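Local coordinates for protein isomaltodextranase (Arthrobacter globiformis, PDB 5AWO) that hydrolyses (1->6)-alpha-D-glucosidic linkages in polysaccharides, releasing successive isomaltose units from the non-reducing chain ends, at residues V16-V30 with A551-S563. Residues are numbered along the deposited sequence; the frame is centred on the assembly and turned at random.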
loop_
_atom_site.group_PDB
_atom_site.type_symbol
_atom_site.label_atom_id
_atom_site.label_comp_id
_atom_site.label_asym_id
_atom_site.label_seq_id
_atom_site.Cartn_x
_atom_site.Cartn_y
_atom_site.Cartn_z
ATOM N N VAL A 16 -4.131 13.168 32.288
ATOM C CA VAL A 16 -3.110 12.600 31.411
ATOM C C VAL A 16 -1.732 13.155 31.776
ATOM O O VAL A 16 -1.620 14.248 32.329
ATOM C CB VAL A 16 -3.419 12.828 29.908
ATOM C CG1 VAL A 16 -4.791 12.268 29.556
ATOM C CG2 VAL A 16 -3.312 14.303 29.529
ATOM N N THR A 17 -0.698 12.377 31.471
ATOM C CA THR A 17 0.688 12.733 31.748
ATOM C C THR A 17 1.497 12.605 30.464
ATOM O O THR A 17 1.097 11.882 29.545
ATOM C CB THR A 17 1.299 11.813 32.822
ATOM O OG1 THR A 17 1.094 10.440 32.469
ATOM C CG2 THR A 17 0.647 12.066 34.189
ATOM N N ALA A 18 2.622 13.311 30.397
ATOM C CA ALA A 18 3.496 13.265 29.235
ATOM C C ALA A 18 4.042 11.852 29.062
ATOM O O ALA A 18 4.316 11.155 30.036
ATOM C CB ALA A 18 4.634 14.273 29.372
ATOM N N ALA A 19 4.180 11.427 27.806
ATOM C CA ALA A 19 4.690 10.099 27.496
ATOM C C ALA A 19 5.780 10.215 26.445
ATOM O O ALA A 19 5.760 11.136 25.636
ATOM C CB ALA A 19 3.563 9.207 26.987
ATOM N N PRO A 20 6.731 9.277 26.441
ATOM C CA PRO A 20 7.681 9.247 25.338
ATOM C C PRO A 20 7.024 8.749 24.036
ATOM O O PRO A 20 5.945 8.156 24.091
ATOM C CB PRO A 20 8.757 8.269 25.800
ATOM C CG PRO A 20 8.167 7.498 26.927
ATOM C CD PRO A 20 6.883 8.135 27.355
ATOM N N PRO A 21 7.668 9.007 22.888
ATOM C CA PRO A 21 7.108 8.491 21.626
ATOM C C PRO A 21 7.085 6.970 21.593
ATOM O O PRO A 21 7.926 6.305 22.194
ATOM C CB PRO A 21 8.052 9.070 20.569
ATOM C CG PRO A 21 9.345 9.273 21.277
ATOM C CD PRO A 21 8.956 9.688 22.672
ATOM N N LEU A 22 6.099 6.416 20.886
ATOM C CA LEU A 22 6.070 4.985 20.599
ATOM C C LEU A 22 7.217 4.634 19.644
ATOM O O LEU A 22 7.597 5.455 18.810
ATOM C CB LEU A 22 4.744 4.634 19.916
ATOM C CG LEU A 22 3.463 4.776 20.733
ATOM C CD1 LEU A 22 2.290 4.269 19.913
ATOM C CD2 LEU A 22 3.544 4.023 22.051
ATOM N N ARG A 23 7.776 3.446 19.802
ATOM C CA ARG A 23 8.747 2.891 18.874
ATOM C C ARG A 23 8.018 2.314 17.652
ATOM O O ARG A 23 7.136 1.458 17.807
ATOM C CB ARG A 23 9.532 1.757 19.524
ATOM C CG ARG A 23 10.438 2.196 20.677
ATOM C CD ARG A 23 11.062 0.983 21.328
ATOM N NE ARG A 23 10.041 0.179 22.001
ATOM C CZ ARG A 23 10.201 -1.067 22.434
ATOM N NH1 ARG A 23 11.354 -1.709 22.268
ATOM N NH2 ARG A 23 9.185 -1.684 23.031
ATOM N N LEU A 24 8.432 2.766 16.479
ATOM C CA LEU A 24 7.792 2.352 15.217
ATOM C C LEU A 24 8.609 1.319 14.465
ATOM O O LEU A 24 9.822 1.232 14.623
ATOM C CB LEU A 24 7.589 3.573 14.335
ATOM C CG LEU A 24 6.759 4.718 14.963
ATOM C CD1 LEU A 24 6.574 5.866 13.993
ATOM C CD2 LEU A 24 5.415 4.212 15.428
ATOM N N ALA A 25 7.918 0.547 13.619
ATOM C CA ALA A 25 8.533 -0.455 12.777
ATOM C C ALA A 25 8.150 -0.288 11.291
ATOM O O ALA A 25 8.349 -1.210 10.503
ATOM C CB ALA A 25 8.175 -1.843 13.272
ATOM N N SER A 26 7.611 0.871 10.925
ATOM C CA SER A 26 7.293 1.151 9.525
ATOM C C SER A 26 7.958 2.424 9.051
ATOM O O SER A 26 8.309 3.297 9.860
ATOM C CB SER A 26 5.780 1.246 9.338
ATOM O OG SER A 26 5.254 2.457 9.869
ATOM N N ARG A 27 8.157 2.535 7.745
ATOM C CA ARG A 27 8.703 3.746 7.152
ATOM C C ARG A 27 7.845 4.956 7.448
ATOM O O ARG A 27 8.362 6.064 7.614
ATOM C CB ARG A 27 8.863 3.556 5.638
ATOM C CG ARG A 27 9.118 4.816 4.829
ATOM C CD ARG A 27 9.428 4.456 3.385
ATOM N NE ARG A 27 8.952 5.418 2.420
ATOM C CZ ARG A 27 9.631 6.450 1.932
ATOM N NH1 ARG A 27 9.081 7.228 1.047
ATOM N NH2 ARG A 27 10.882 6.720 2.348
ATOM N N ASN A 28 6.526 4.772 7.489
ATOM C CA ASN A 28 5.632 5.805 8.023
ATOM C C ASN A 28 5.755 7.124 7.293
ATOM O O ASN A 28 5.770 8.222 7.916
ATOM C CB ASN A 28 5.971 5.961 9.533
ATOM C CG ASN A 28 5.009 6.840 10.291
ATOM O OD1 ASN A 28 3.785 6.799 10.127
ATOM N ND2 ASN A 28 5.578 7.644 11.191
ATOM N N SER A 29 5.827 7.060 5.968
ATOM C CA SER A 29 6.014 8.249 5.149
ATOM C C SER A 29 4.694 9.004 4.913
ATOM O O SER A 29 3.612 8.487 5.128
ATOM C CB SER A 29 6.607 7.885 3.801
ATOM O OG SER A 29 5.560 7.487 2.903
ATOM N N VAL A 30 4.817 10.232 4.401
ATOM C CA VAL A 30 3.668 11.019 4.030
ATOM C C VAL A 30 2.795 10.270 3.005
ATOM O O VAL A 30 1.580 10.461 2.963
ATOM C CB VAL A 30 4.121 12.412 3.509
ATOM C CG1 VAL A 30 5.001 12.322 2.275
ATOM C CG2 VAL A 30 2.943 13.341 3.313
ATOM N N ALA A 551 -0.260 14.763 8.554
ATOM C CA ALA A 551 0.193 13.702 7.630
ATOM C C ALA A 551 1.713 13.626 7.539
ATOM O O ALA A 551 2.268 12.531 7.391
ATOM C CB ALA A 551 -0.426 13.882 6.263
ATOM N N ASP A 552 2.402 14.763 7.701
ATOM C CA ASP A 552 3.878 14.789 7.671
ATOM C C ASP A 552 4.562 14.381 8.989
ATOM O O ASP A 552 5.788 14.499 9.114
ATOM C CB ASP A 552 4.401 16.154 7.170
ATOM C CG ASP A 552 4.439 17.213 8.246
ATOM O OD1 ASP A 552 3.801 17.028 9.301
ATOM O OD2 ASP A 552 5.159 18.225 7.987
ATOM N N ARG A 553 3.765 13.898 9.938
ATOM C CA ARG A 553 4.193 13.403 11.266
ATOM C C ARG A 553 4.343 14.510 12.319
ATOM O O ARG A 553 4.549 14.177 13.479
ATOM C CB ARG A 553 5.480 12.553 11.239
ATOM C CG ARG A 553 5.364 11.264 10.426
ATOM C CD ARG A 553 6.722 10.603 10.306
ATOM N NE ARG A 553 7.637 11.493 9.621
ATOM C CZ ARG A 553 7.542 11.832 8.337
ATOM N NH1 ARG A 553 6.579 11.327 7.559
ATOM N NH2 ARG A 553 8.438 12.672 7.823
ATOM N N SER A 554 4.178 15.762 11.927
ATOM C CA SER A 554 4.288 16.883 12.895
ATOM C C SER A 554 3.293 16.666 14.027
ATOM O O SER A 554 2.114 16.403 13.811
ATOM C CB SER A 554 3.985 18.212 12.210
ATOM O OG SER A 554 4.929 18.538 11.170
ATOM N N THR A 555 3.748 16.814 15.274
ATOM C CA THR A 555 2.900 16.581 16.427
ATOM C C THR A 555 1.810 17.678 16.645
ATOM O O THR A 555 2.140 18.865 16.669
ATOM C CB THR A 555 3.800 16.422 17.670
ATOM O OG1 THR A 555 4.636 15.264 17.496
ATOM C CG2 THR A 555 2.995 16.252 18.898
ATOM N N VAL A 556 0.545 17.266 16.752
ATOM C CA VAL A 556 -0.633 18.131 17.046
ATOM C C VAL A 556 -0.989 18.010 18.534
ATOM O O VAL A 556 -1.396 18.997 19.179
ATOM C CB VAL A 556 -1.907 17.718 16.218
ATOM C CG1 VAL A 556 -3.126 18.583 16.553
ATOM C CG2 VAL A 556 -1.651 17.826 14.733
ATOM N N ASP A 557 -0.912 16.789 19.052
ATOM C CA ASP A 557 -1.137 16.526 20.468
ATOM C C ASP A 557 -0.293 15.371 20.963
ATOM O O ASP A 557 0.191 14.540 20.174
ATOM C CB ASP A 557 -2.599 16.222 20.732
ATOM C CG ASP A 557 -2.994 16.455 22.185
ATOM O OD1 ASP A 557 -2.096 16.778 23.006
ATOM O OD2 ASP A 557 -4.195 16.344 22.484
ATOM N N GLY A 558 -0.100 15.341 22.282
ATOM C CA GLY A 558 0.565 14.243 22.936
ATOM C C GLY A 558 2.040 14.288 22.640
ATOM O O GLY A 558 2.545 15.320 22.220
ATOM N N PRO A 559 2.750 13.165 22.842
ATOM C CA PRO A 559 2.217 11.918 23.366
ATOM C C PRO A 559 1.837 12.082 24.828
ATOM O O PRO A 559 2.573 12.728 25.584
ATOM C CB PRO A 559 3.377 10.923 23.215
ATOM C CG PRO A 559 4.398 11.587 22.374
ATOM C CD PRO A 559 4.178 13.064 22.520
ATOM N N VAL A 560 0.692 11.534 25.198
ATOM C CA VAL A 560 0.267 11.483 26.589
ATOM C C VAL A 560 -0.230 10.090 26.935
ATOM O O VAL A 560 -0.777 9.377 26.087
ATOM C CB VAL A 560 -0.831 12.524 26.924
ATOM C CG1 VAL A 560 -0.294 13.941 26.770
ATOM C CG2 VAL A 560 -2.087 12.312 26.084
ATOM N N HIS A 561 -0.032 9.703 28.188
ATOM C CA HIS A 561 -0.612 8.482 28.709
ATOM C C HIS A 561 -2.057 8.778 29.035
ATOM O O HIS A 561 -2.347 9.685 29.824
ATOM C CB HIS A 561 0.104 8.017 29.981
ATOM C CG HIS A 561 1.546 7.668 29.781
ATOM N ND1 HIS A 561 1.953 6.579 29.044
ATOM C CD2 HIS A 561 2.678 8.254 30.241
ATOM C CE1 HIS A 561 3.272 6.517 29.042
ATOM N NE2 HIS A 561 3.737 7.520 29.769
ATOM N N VAL A 562 -2.963 8.031 28.412
ATOM C CA VAL A 562 -4.378 8.069 28.724
ATOM C C VAL A 562 -4.670 6.841 29.578
ATOM O O VAL A 562 -4.149 5.757 29.306
ATOM C CB VAL A 562 -5.231 8.075 27.432
ATOM C CG1 VAL A 562 -6.711 7.997 27.763
ATOM C CG2 VAL A 562 -4.923 9.315 26.614
ATOM N N SER A 563 -5.451 7.005 30.644
ATOM C CA SER A 563 -5.656 5.924 31.596
ATOM C C SER A 563 -6.960 5.201 31.352
ATOM O O SER A 563 -7.951 5.819 30.961
ATOM C CB SER A 563 -5.607 6.468 33.039
ATOM O OG SER A 563 -4.348 7.063 33.287
#
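Residues 17-19 run antiparallel to 559-561, held by two backbone hydrogen bonds: H561 N to T17 O at 2.8 Å, and A19 N to P559 O at 3.0 Å. The CB of A19 sits over the centre of one face of the H561 imidazole, a CH-pi contact 3.3 Å from the ring centroid, while T17 OG1 lies in the ring plane, 3.5 Å from H561 CD2. With CG beside its own backbone N, chi1 of -63° places the H561 ring against the A19 methyl, and ND1 is hydrogen-bonded to D597 OD1. V16 rests its CB 4.0 Å from the CB of V560. The N-terminal tail thus adds a short edge strand to a beta sheet of the CBM35 module, beside 555-564, before leading into the TIM barrel of this GH27 enzyme. At the other end of the contact, beside helix 30-34, the R553 chain and the N28 amide lie antiparallel alongside each other, with N28 ND2 3.3 Å from R553 CD and the amide and guanidinium planes 71° apart. R553 NH1 gives a weak hydrogen bond to N28 O (3.2 Å) and is salt-bridged to E239, whereas N28 OD1 accepts from R33. Next in the chain, S29 OG is hydrogen-bonded to OD1 of D262, the probable proton donor.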